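PDB 5Z87: EmGH1 from Erythrobacter marinus, which probably hydrolyses beta-glucosidic bonds as a glycoside hydrolase family 3 enzyme, and may also act on xylosides and arabinofuranosides. Local coordinates for residues 457-469 with 605-618. Numbering follows the deposited sequence.
Sequences FVGVSALEGLQAY and EQGGHAIASILFGD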
# COMPACT_ATOMS: atom_id res chain seq x y z
N PHE A 457 -34.54 -4.28 -5.38
CA PHE A 457 -34.55 -2.89 -4.97
C PHE A 457 -35.90 -2.25 -5.27
O PHE A 457 -36.51 -2.52 -6.31
CB PHE A 457 -33.46 -2.09 -5.70
CG PHE A 457 -32.06 -2.58 -5.45
CD1 PHE A 457 -31.75 -3.29 -4.29
CD2 PHE A 457 -31.05 -2.32 -6.36
CE1 PHE A 457 -30.45 -3.73 -4.06
CE2 PHE A 457 -29.76 -2.77 -6.14
CZ PHE A 457 -29.45 -3.47 -4.99
N VAL A 458 -36.34 -1.39 -4.37
CA VAL A 458 -37.58 -0.64 -4.50
C VAL A 458 -37.25 0.84 -4.34
O VAL A 458 -36.77 1.26 -3.28
CB VAL A 458 -38.63 -1.06 -3.45
CG1 VAL A 458 -39.89 -0.23 -3.57
CG2 VAL A 458 -38.95 -2.55 -3.57
N GLY A 459 -37.51 1.63 -5.38
CA GLY A 459 -37.26 3.06 -5.27
C GLY A 459 -37.51 3.77 -6.58
O GLY A 459 -38.04 3.19 -7.53
N VAL A 460 -37.11 5.04 -6.61
CA VAL A 460 -37.36 5.92 -7.75
C VAL A 460 -36.07 6.07 -8.53
O VAL A 460 -35.14 6.77 -8.08
CB VAL A 460 -37.91 7.28 -7.30
CG1 VAL A 460 -38.03 8.20 -8.48
CG2 VAL A 460 -39.26 7.11 -6.62
N SER A 461 -36.00 5.46 -9.70
CA SER A 461 -34.81 5.55 -10.54
C SER A 461 -34.64 6.97 -11.08
O SER A 461 -35.54 7.82 -10.99
CB SER A 461 -34.89 4.57 -11.71
OG SER A 461 -35.87 4.99 -12.66
N ALA A 462 -33.47 7.23 -11.66
CA ALA A 462 -33.22 8.52 -12.29
C ALA A 462 -34.23 8.79 -13.40
O ALA A 462 -34.82 9.87 -13.47
CB ALA A 462 -31.78 8.58 -12.83
N LEU A 463 -34.47 7.79 -14.26
CA LEU A 463 -35.47 7.91 -15.32
C LEU A 463 -36.84 8.28 -14.77
O LEU A 463 -37.44 9.29 -15.16
CB LEU A 463 -35.56 6.60 -16.11
CG LEU A 463 -36.65 6.56 -17.18
CD1 LEU A 463 -36.28 7.51 -18.33
CD2 LEU A 463 -36.90 5.14 -17.68
N GLU A 464 -37.35 7.47 -13.84
CA GLU A 464 -38.66 7.72 -13.24
C GLU A 464 -38.72 9.10 -12.60
O GLU A 464 -39.74 9.80 -12.71
CB GLU A 464 -38.97 6.63 -12.22
CG GLU A 464 -40.41 6.67 -11.72
CD GLU A 464 -40.66 5.74 -10.55
OE1 GLU A 464 -40.34 4.53 -10.66
OE2 GLU A 464 -41.16 6.24 -9.52
N GLY A 465 -37.66 9.51 -11.92
CA GLY A 465 -37.66 10.82 -11.30
C GLY A 465 -37.75 11.94 -12.33
O GLY A 465 -38.43 12.94 -12.12
N LEU A 466 -37.07 11.76 -13.46
CA LEU A 466 -37.11 12.76 -14.51
C LEU A 466 -38.43 12.72 -15.29
O LEU A 466 -38.96 13.77 -15.68
CB LEU A 466 -35.91 12.57 -15.44
CG LEU A 466 -34.64 13.22 -14.90
CD1 LEU A 466 -33.43 12.80 -15.72
CD2 LEU A 466 -34.77 14.75 -14.84
N GLN A 467 -38.98 11.52 -15.52
CA GLN A 467 -40.30 11.42 -16.14
C GLN A 467 -41.35 12.17 -15.32
O GLN A 467 -42.16 12.92 -15.87
CB GLN A 467 -40.71 9.96 -16.29
CG GLN A 467 -40.01 9.22 -17.41
CD GLN A 467 -40.21 7.72 -17.27
OE1 GLN A 467 -40.52 7.23 -16.19
NE2 GLN A 467 -40.06 6.99 -18.37
N ALA A 468 -41.35 11.96 -14.00
CA ALA A 468 -42.32 12.65 -13.16
C ALA A 468 -42.11 14.15 -13.17
O ALA A 468 -43.08 14.91 -13.08
CB ALA A 468 -42.25 12.12 -11.73
N TYR A 469 -40.85 14.59 -13.27
CA TYR A 469 -40.57 16.01 -13.35
C TYR A 469 -41.04 16.59 -14.69
O TYR A 469 -41.60 17.69 -14.73
CB TYR A 469 -39.08 16.27 -13.15
CG TYR A 469 -38.80 17.70 -12.78
CD1 TYR A 469 -38.69 18.68 -13.76
CD2 TYR A 469 -38.67 18.09 -11.45
CE1 TYR A 469 -38.45 20.00 -13.43
CE2 TYR A 469 -38.41 19.40 -11.11
CZ TYR A 469 -38.32 20.35 -12.11
OH TYR A 469 -38.08 21.67 -11.79
N GLU A 605 -33.81 5.51 -1.98
CA GLU A 605 -35.00 5.09 -2.71
C GLU A 605 -35.78 6.27 -3.28
O GLU A 605 -36.55 6.09 -4.23
CB GLU A 605 -35.89 4.24 -1.81
CG GLU A 605 -36.42 4.95 -0.58
CD GLU A 605 -37.63 4.25 0.00
OE1 GLU A 605 -37.48 3.13 0.56
OE2 GLU A 605 -38.75 4.80 -0.12
N GLN A 606 -35.58 7.47 -2.75
CA GLN A 606 -36.13 8.69 -3.33
C GLN A 606 -35.12 9.42 -4.22
O GLN A 606 -35.33 10.59 -4.56
CB GLN A 606 -36.63 9.61 -2.21
CG GLN A 606 -37.80 9.03 -1.42
CD GLN A 606 -38.97 8.58 -2.30
OE1 GLN A 606 -39.49 9.37 -3.09
NE2 GLN A 606 -39.38 7.32 -2.17
N GLY A 607 -34.04 8.75 -4.63
CA GLY A 607 -32.94 9.45 -5.28
C GLY A 607 -33.32 10.07 -6.61
O GLY A 607 -32.88 11.17 -6.94
N GLY A 608 -34.14 9.37 -7.39
CA GLY A 608 -34.54 9.88 -8.69
C GLY A 608 -35.19 11.25 -8.62
O GLY A 608 -34.96 12.10 -9.48
N HIS A 609 -35.99 11.48 -7.57
CA HIS A 609 -36.61 12.80 -7.41
C HIS A 609 -35.58 13.85 -7.01
O HIS A 609 -35.63 14.99 -7.49
CB HIS A 609 -37.73 12.74 -6.36
CG HIS A 609 -38.88 11.85 -6.74
ND1 HIS A 609 -39.57 11.99 -7.92
CD2 HIS A 609 -39.47 10.82 -6.08
CE1 HIS A 609 -40.52 11.07 -7.98
NE2 HIS A 609 -40.48 10.35 -6.88
N ALA A 610 -34.65 13.49 -6.12
CA ALA A 610 -33.67 14.47 -5.68
C ALA A 610 -32.74 14.87 -6.83
O ALA A 610 -32.40 16.04 -6.98
CB ALA A 610 -32.88 13.94 -4.48
N ILE A 611 -32.34 13.90 -7.66
CA ILE A 611 -31.53 14.21 -8.84
C ILE A 611 -32.26 15.19 -9.76
O ILE A 611 -31.69 16.19 -10.22
CB ILE A 611 -31.17 12.92 -9.59
CG1 ILE A 611 -30.25 12.06 -8.73
CG2 ILE A 611 -30.56 13.24 -10.95
CD1 ILE A 611 -29.89 10.73 -9.36
N ALA A 612 -33.53 14.91 -10.05
CA ALA A 612 -34.29 15.79 -10.92
C ALA A 612 -34.41 17.19 -10.32
O ALA A 612 -34.26 18.19 -11.03
CB ALA A 612 -35.68 15.20 -11.20
N SER A 613 -34.64 17.27 -9.01
CA SER A 613 -34.75 18.57 -8.37
C SER A 613 -33.46 19.37 -8.46
O SER A 613 -33.49 20.61 -8.56
CB SER A 613 -35.18 18.39 -6.91
OG SER A 613 -36.47 17.80 -6.83
N ILE A 614 -32.31 18.69 -8.42
CA ILE A 614 -31.04 19.40 -8.51
C ILE A 614 -30.73 19.74 -9.96
O ILE A 614 -30.16 20.80 -10.24
CB ILE A 614 -29.92 18.58 -7.85
CG1 ILE A 614 -29.99 18.74 -6.33
CG2 ILE A 614 -28.54 19.00 -8.35
CD1 ILE A 614 -29.39 17.57 -5.60
N LEU A 615 -31.10 18.87 -10.89
CA LEU A 615 -30.82 19.17 -12.29
C LEU A 615 -31.53 20.45 -12.75
O LEU A 615 -31.02 21.15 -13.63
CB LEU A 615 -31.22 18.00 -13.18
CG LEU A 615 -30.22 16.84 -13.17
CD1 LEU A 615 -30.81 15.62 -13.86
CD2 LEU A 615 -28.93 17.24 -13.82
N PHE A 616 -32.66 20.79 -12.14
CA PHE A 616 -33.49 21.90 -12.61
C PHE A 616 -33.46 23.10 -11.66
O PHE A 616 -34.19 24.07 -11.88
CB PHE A 616 -34.92 21.41 -12.85
CG PHE A 616 -35.09 20.67 -14.16
CD1 PHE A 616 -35.11 21.36 -15.36
CD2 PHE A 616 -35.20 19.29 -14.19
CE1 PHE A 616 -35.24 20.69 -16.57
CE2 PHE A 616 -35.32 18.60 -15.39
CZ PHE A 616 -35.35 19.31 -16.59
N GLY A 617 -32.65 23.05 -10.61
CA GLY A 617 -32.45 24.22 -9.79
C GLY A 617 -33.39 24.36 -8.61
O GLY A 617 -33.21 25.29 -7.82
N ASP A 618 -34.38 23.48 -8.46
CA ASP A 618 -35.24 23.57 -7.28
C ASP A 618 -34.44 23.34 -6.01
O ASP A 618 -34.73 23.94 -4.97
CB ASP A 618 -36.39 22.57 -7.37
CG ASP A 618 -37.20 22.70 -8.65
OD1 ASP A 618 -37.16 23.77 -9.29
OD2 ASP A 618 -37.87 21.72 -9.03
O HOH W 1 -39.30 14.04 -9.98
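Tyr469 and Phe616 lie with their rings nearly parallel, at 5°, but slid apart, so that they barely overlap. The ring centroids are 4.5 Å apart. Tyr469 CE1 sits over the rim of the Phe616 face, 3.4 Å from Phe616 CD2. With Tyr469 CG anti to the backbone N (chi1 -161°), the ring reaches beyond Ala612 toward the end of helix 607-615. There Tyr469 OH donates to Asp618 OD2 at 2.8 Å, on the syn side and somewhat out of the carboxylate plane. A phenylalanine in place of Tyr469 would probably leave Asp618 OD2 without this hydroxyl donor and the ring without its polar tie to the turn. Gly617, with positive phi, closes helix 607-615 in a Schellman motif, just before Asp618. Leu466 CD2 meets the Phe616 ring at its edge and also touches Ala612 CB, 3.8 Å away. Both helices belong to the C-terminal domain of family 3, and Leu466 and Phe616 also pack on strand 436-440 of its mixed sheet. The helices cross at -55° and come close at glycines: Gly465 CA makes a CA-H...O contact with Gly608 O, and a side chain at either glycine would clash. At the other end, Val460 N donates to Glu605 O (2.7 Å) and Val460 O accepts from Gly608 N (2.9 Å). Val460 CG1 lies over one face of the His609 imidazole in a CH-pi contact, 3.7 Å from the ring centroid. A water in the imidazole plane joins His609 ND1 to Gly465 O.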